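Local coordinates for protein CurD (Moorea producens 3L, PDB 5KP7) that probably works as a hydroxymethylglutaryl-CoA synthase-like acyltransferase of the thiolase superfamily and binds 4'-phosphopantetheine, at residues V28-L33 against H206-V212. The protein carries 3 engineered substitutions. Residues are numbered along the deposited sequence; the frame is centred on the assembly and turned at random. Where two conformers were deposited one is given.
Sequences VGIEAL and HIFQIDV
Ile30 and Phe208 face each other as an antiparallel hydrogen-bonded pair where strands 29-36 and 208-219 meet in the mixed sheet of this thiolase-like fold, with a classic beta bulge at the start of strand 208-219, where Ile207 and Phe208 both lie opposite Ile30. Ile30 O accepts two hydrogen bonds in its carbonyl plane, from Ile207 N at 2.9 Å and from Phe208 N at 3.1 Å, the latter on a lone pair. Ile30 N gives its own hydrogen bond to Phe208 O, 2.8 Å long. On the same face, CB of Ile30 packs against CB of Phe208 at 3.9 Å. The CD1 end of Ile30 approaches the Phe208 ring obliquely at CD2; with CG anti to the backbone N (chi1 -168°), that ring leads away to Leu330 of helix 325-336, which Ile30 also touches. Branched and aromatic side chains thus fill the layer between sheet and helix.

Gly29 lies in the next pair, opposite Gln209, its CA 3.3 Å from Phe208 O in a CA-H...O contact. A CB here would point at the partner strand and collide with Phe208 O, and at these backbone angles also jam against Val28 O. Glu31 runs extended alongside His206, its CG 3.8 Å from CD2 of the imidazole; Glu31 is buried, and its OE1 is held by a salt bridge to Lys161 of strand 161-168 and a hydrogen bond to Ser202 OG of the adjacent strand 195-202. At the other end, Ile210 N donates a hydrogen bond to Val28 O, and a water bridges Val28 N and Ile210 O. The compact branches of Val28 and Val212 cross at about a right angle beside Leu153 of helix 140-154, CG1 of Val28 lying 3.6 Å from CG2 of Val212.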
ATOM      1  N   VAL A  28      12.650  -5.762 -20.209  1.00 30.68           N
ATOM      2  CA  VAL A  28      11.956  -6.511 -19.169  1.00 28.41           C
ATOM      3  C   VAL A  28      10.961  -5.592 -18.487  1.00 26.87           C
ATOM      4  O   VAL A  28      11.160  -4.389 -18.417  1.00 26.47           O
ATOM      5  CB  VAL A  28      12.956  -7.107 -18.141  1.00 28.12           C
ATOM      6  CG1 VAL A  28      13.716  -6.024 -17.394  1.00 28.74           C
ATOM      7  CG2 VAL A  28      12.273  -8.052 -17.144  1.00 27.01           C
ATOM      8  N   GLY A  29       9.894  -6.188 -17.987  1.00 26.17           N
ATOM      9  CA  GLY A  29       8.963  -5.492 -17.110  1.00 25.33           C
ATOM     10  C   GLY A  29       7.587  -6.096 -17.104  1.00 24.44           C
ATOM     11  O   GLY A  29       7.431  -7.324 -17.284  1.00 24.23           O
ATOM     12  N   ILE A  30       6.587  -5.239 -16.912  1.00 23.87           N
ATOM     13  CA  ILE A  30       5.230  -5.701 -16.719  1.00 23.36           C
ATOM     14  C   ILE A  30       4.563  -5.781 -18.076  1.00 24.03           C
ATOM     15  O   ILE A  30       4.366  -4.752 -18.722  1.00 24.98           O
ATOM     16  CB  ILE A  30       4.431  -4.768 -15.765  1.00 23.07           C
ATOM     17  CG1 ILE A  30       5.113  -4.726 -14.386  1.00 22.64           C
ATOM     18  CG2 ILE A  30       3.009  -5.265 -15.627  1.00 22.80           C
ATOM     19  CD1 ILE A  30       4.581  -3.642 -13.454  1.00 22.68           C
ATOM     20  N   GLU A  31       4.231  -7.010 -18.489  1.00 24.03           N
ATOM     21  CA  GLU A  31       3.490  -7.288 -19.731  1.00 24.97           C
ATOM     22  C   GLU A  31       1.998  -7.051 -19.578  1.00 24.88           C
ATOM     23  O   GLU A  31       1.337  -6.602 -20.507  1.00 25.84           O
ATOM     24  CB  GLU A  31       3.752  -8.755 -20.167  1.00 25.54           C
ATOM     25  CG  GLU A  31       2.926  -9.225 -21.345  1.00 26.72           C
ATOM     26  CD  GLU A  31       3.236 -10.622 -21.847  1.00 27.40           C
ATOM     27  OE1 GLU A  31       4.391 -11.090 -21.718  1.00 27.76           O
ATOM     28  OE2 GLU A  31       2.300 -11.244 -22.419  1.00 28.49           O
ATOM     29  N   ALA A  32       1.462  -7.350 -18.401  1.00 24.12           N
ATOM     30  CA  ALA A  32       0.043  -7.162 -18.120  1.00 24.46           C
ATOM     31  C   ALA A  32      -0.169  -6.937 -16.639  1.00 23.67           C
ATOM     32  O   ALA A  32       0.600  -7.438 -15.815  1.00 22.77           O
ATOM     33  CB  ALA A  32      -0.754  -8.369 -18.604  1.00 25.01           C
ATOM     34  N   LEU A  33      -1.177  -6.121 -16.317  1.00 24.19           N
ATOM     35  CA  LEU A  33      -1.474  -5.783 -14.929  1.00 23.77           C
ATOM     36  C   LEU A  33      -2.988  -5.806 -14.774  1.00 23.74           C
ATOM     37  O   LEU A  33      -3.713  -5.174 -15.564  1.00 24.58           O
ATOM     38  CB  LEU A  33      -0.943  -4.368 -14.608  1.00 24.87           C
ATOM     39  CG  LEU A  33      -1.083  -3.819 -13.168  1.00 25.18           C
ATOM     40  CD1 LEU A  33      -0.119  -2.676 -12.947  1.00 26.21           C
ATOM     41  CD2 LEU A  33      -2.478  -3.334 -12.843  1.00 25.86           C
ATOM     42  N   HIS A 206       4.639  -4.768 -22.190  1.00 28.99           N
ATOM     43  CA  HIS A 206       3.656  -3.912 -22.841  1.00 29.72           C
ATOM     44  C   HIS A 206       3.133  -2.773 -21.980  1.00 29.06           C
ATOM     45  O   HIS A 206       2.712  -1.761 -22.544  1.00 29.80           O
ATOM     46  CB  HIS A 206       2.444  -4.704 -23.327  1.00 30.56           C
ATOM     47  CG  HIS A 206       2.785  -5.820 -24.269  1.00 31.84           C
ATOM     48  ND1 HIS A 206       3.697  -5.681 -25.294  1.00 33.82           N
ATOM     49  CD2 HIS A 206       2.312  -7.082 -24.361  1.00 32.54           C
ATOM     50  CE1 HIS A 206       3.795  -6.819 -25.955  1.00 34.19           C
ATOM     51  NE2 HIS A 206       2.970  -7.688 -25.404  1.00 33.98           N
ATOM     52  N   ILE A 207       3.119  -2.943 -20.661  1.00 27.59           N
ATOM     53  CA  ILE A 207       2.586  -1.920 -19.738  1.00 27.41           C
ATOM     54  C   ILE A 207       3.676  -1.051 -19.100  1.00 27.17           C
ATOM     55  O   ILE A 207       3.568   0.184 -19.124  1.00 27.56           O
ATOM     56  CB  ILE A 207       1.735  -2.545 -18.622  1.00 26.76           C
ATOM     57  CG1 ILE A 207       0.582  -3.388 -19.186  1.00 26.99           C
ATOM     58  CG2 ILE A 207       1.212  -1.485 -17.648  1.00 26.62           C
ATOM     59  CD1 ILE A 207      -0.368  -2.645 -20.082  1.00 28.05           C
ATOM     60  N   PHE A 208       4.716  -1.674 -18.532  1.00 26.22           N
ATOM     61  CA  PHE A 208       5.721  -0.945 -17.749  1.00 26.05           C
ATOM     62  C   PHE A 208       7.087  -1.491 -18.049  1.00 26.13           C
ATOM     63  O   PHE A 208       7.408  -2.612 -17.646  1.00 25.70           O
ATOM     64  CB  PHE A 208       5.398  -1.052 -16.244  1.00 25.26           C
ATOM     65  CG  PHE A 208       6.181  -0.120 -15.327  1.00 25.36           C
ATOM     66  CD1 PHE A 208       6.107   1.269 -15.462  1.00 26.00           C
ATOM     67  CD2 PHE A 208       6.945  -0.628 -14.265  1.00 25.33           C
ATOM     68  CE1 PHE A 208       6.764   2.116 -14.566  1.00 25.84           C
ATOM     69  CE2 PHE A 208       7.604   0.222 -13.373  1.00 25.42           C
ATOM     70  CZ  PHE A 208       7.507   1.601 -13.529  1.00 25.80           C
ATOM     71  N   GLN A 209       7.894  -0.689 -18.746  1.00 26.48           N
ATOM     72  CA  GLN A 209       9.238  -1.058 -19.146  0.50 27.02           C
ATOM     73  C   GLN A 209      10.205  -0.653 -18.012  1.00 26.50           C
ATOM     74  O   GLN A 209      10.393   0.528 -17.785  1.00 26.23           O
ATOM     75  CB  GLN A 209       9.553  -0.351 -20.485  0.50 28.32           C
ATOM     76  CG  GLN A 209       8.615  -0.744 -21.653  0.50 29.07           C
ATOM     77  CD  GLN A 209       7.421   0.194 -21.954  0.50 29.68           C
ATOM     78  OE1 GLN A 209       7.532   1.428 -21.895  0.50 29.68           O
ATOM     79  NE2 GLN A 209       6.278  -0.412 -22.379  0.50 29.98           N
ATOM     80  N   ILE A 210      10.793  -1.629 -17.323  1.00 25.82           N
ATOM     81  CA  ILE A 210      11.687  -1.383 -16.195  1.00 25.72           C
ATOM     82  C   ILE A 210      13.014  -0.735 -16.609  1.00 26.33           C
ATOM     83  O   ILE A 210      13.599  -1.098 -17.624  1.00 27.33           O
ATOM     84  CB  ILE A 210      11.934  -2.719 -15.406  1.00 25.17           C
ATOM     85  CG1 ILE A 210      10.685  -3.101 -14.600  1.00 24.79           C
ATOM     86  CG2 ILE A 210      13.162  -2.664 -14.508  1.00 25.31           C
ATOM     87  CD1 ILE A 210      10.427  -2.284 -13.343  1.00 24.65           C
ATOM     88  N   ASP A 211      13.441   0.277 -15.838  1.00 26.39           N
ATOM     89  CA  ASP A 211      14.791   0.833 -15.924  1.00 26.99           C
ATOM     90  C   ASP A 211      15.756  -0.117 -15.225  1.00 26.83           C
ATOM     91  O   ASP A 211      15.853  -0.119 -13.993  1.00 26.20           O
ATOM     92  CB  ASP A 211      14.853   2.232 -15.290  1.00 27.13           C
ATOM     93  CG  ASP A 211      14.039   3.291 -16.059  1.00 27.60           C
ATOM     94  OD1 ASP A 211      14.034   3.307 -17.324  1.00 28.58           O
ATOM     95  OD2 ASP A 211      13.430   4.171 -15.389  1.00 27.44           O
ATOM     96  N   VAL A 212      16.441  -0.960 -15.998  1.00 27.60           N
ATOM     97  CA  VAL A 212      17.197  -2.094 -15.440  1.00 27.70           C
ATOM     98  C   VAL A 212      18.389  -1.585 -14.606  1.00 27.95           C
ATOM     99  O   VAL A 212      19.150  -0.716 -15.050  1.00 28.61           O
ATOM    100  CB  VAL A 212      17.663  -3.046 -16.572  1.00 28.57           C
ATOM    101  CG1 VAL A 212      18.640  -4.110 -16.062  1.00 28.77           C
ATOM    102  CG2 VAL A 212      16.449  -3.689 -17.246  1.00 28.63           C
TER
HETATM  103  O   HOH W   1      13.662  -2.892 -19.829  1.00 30.53           O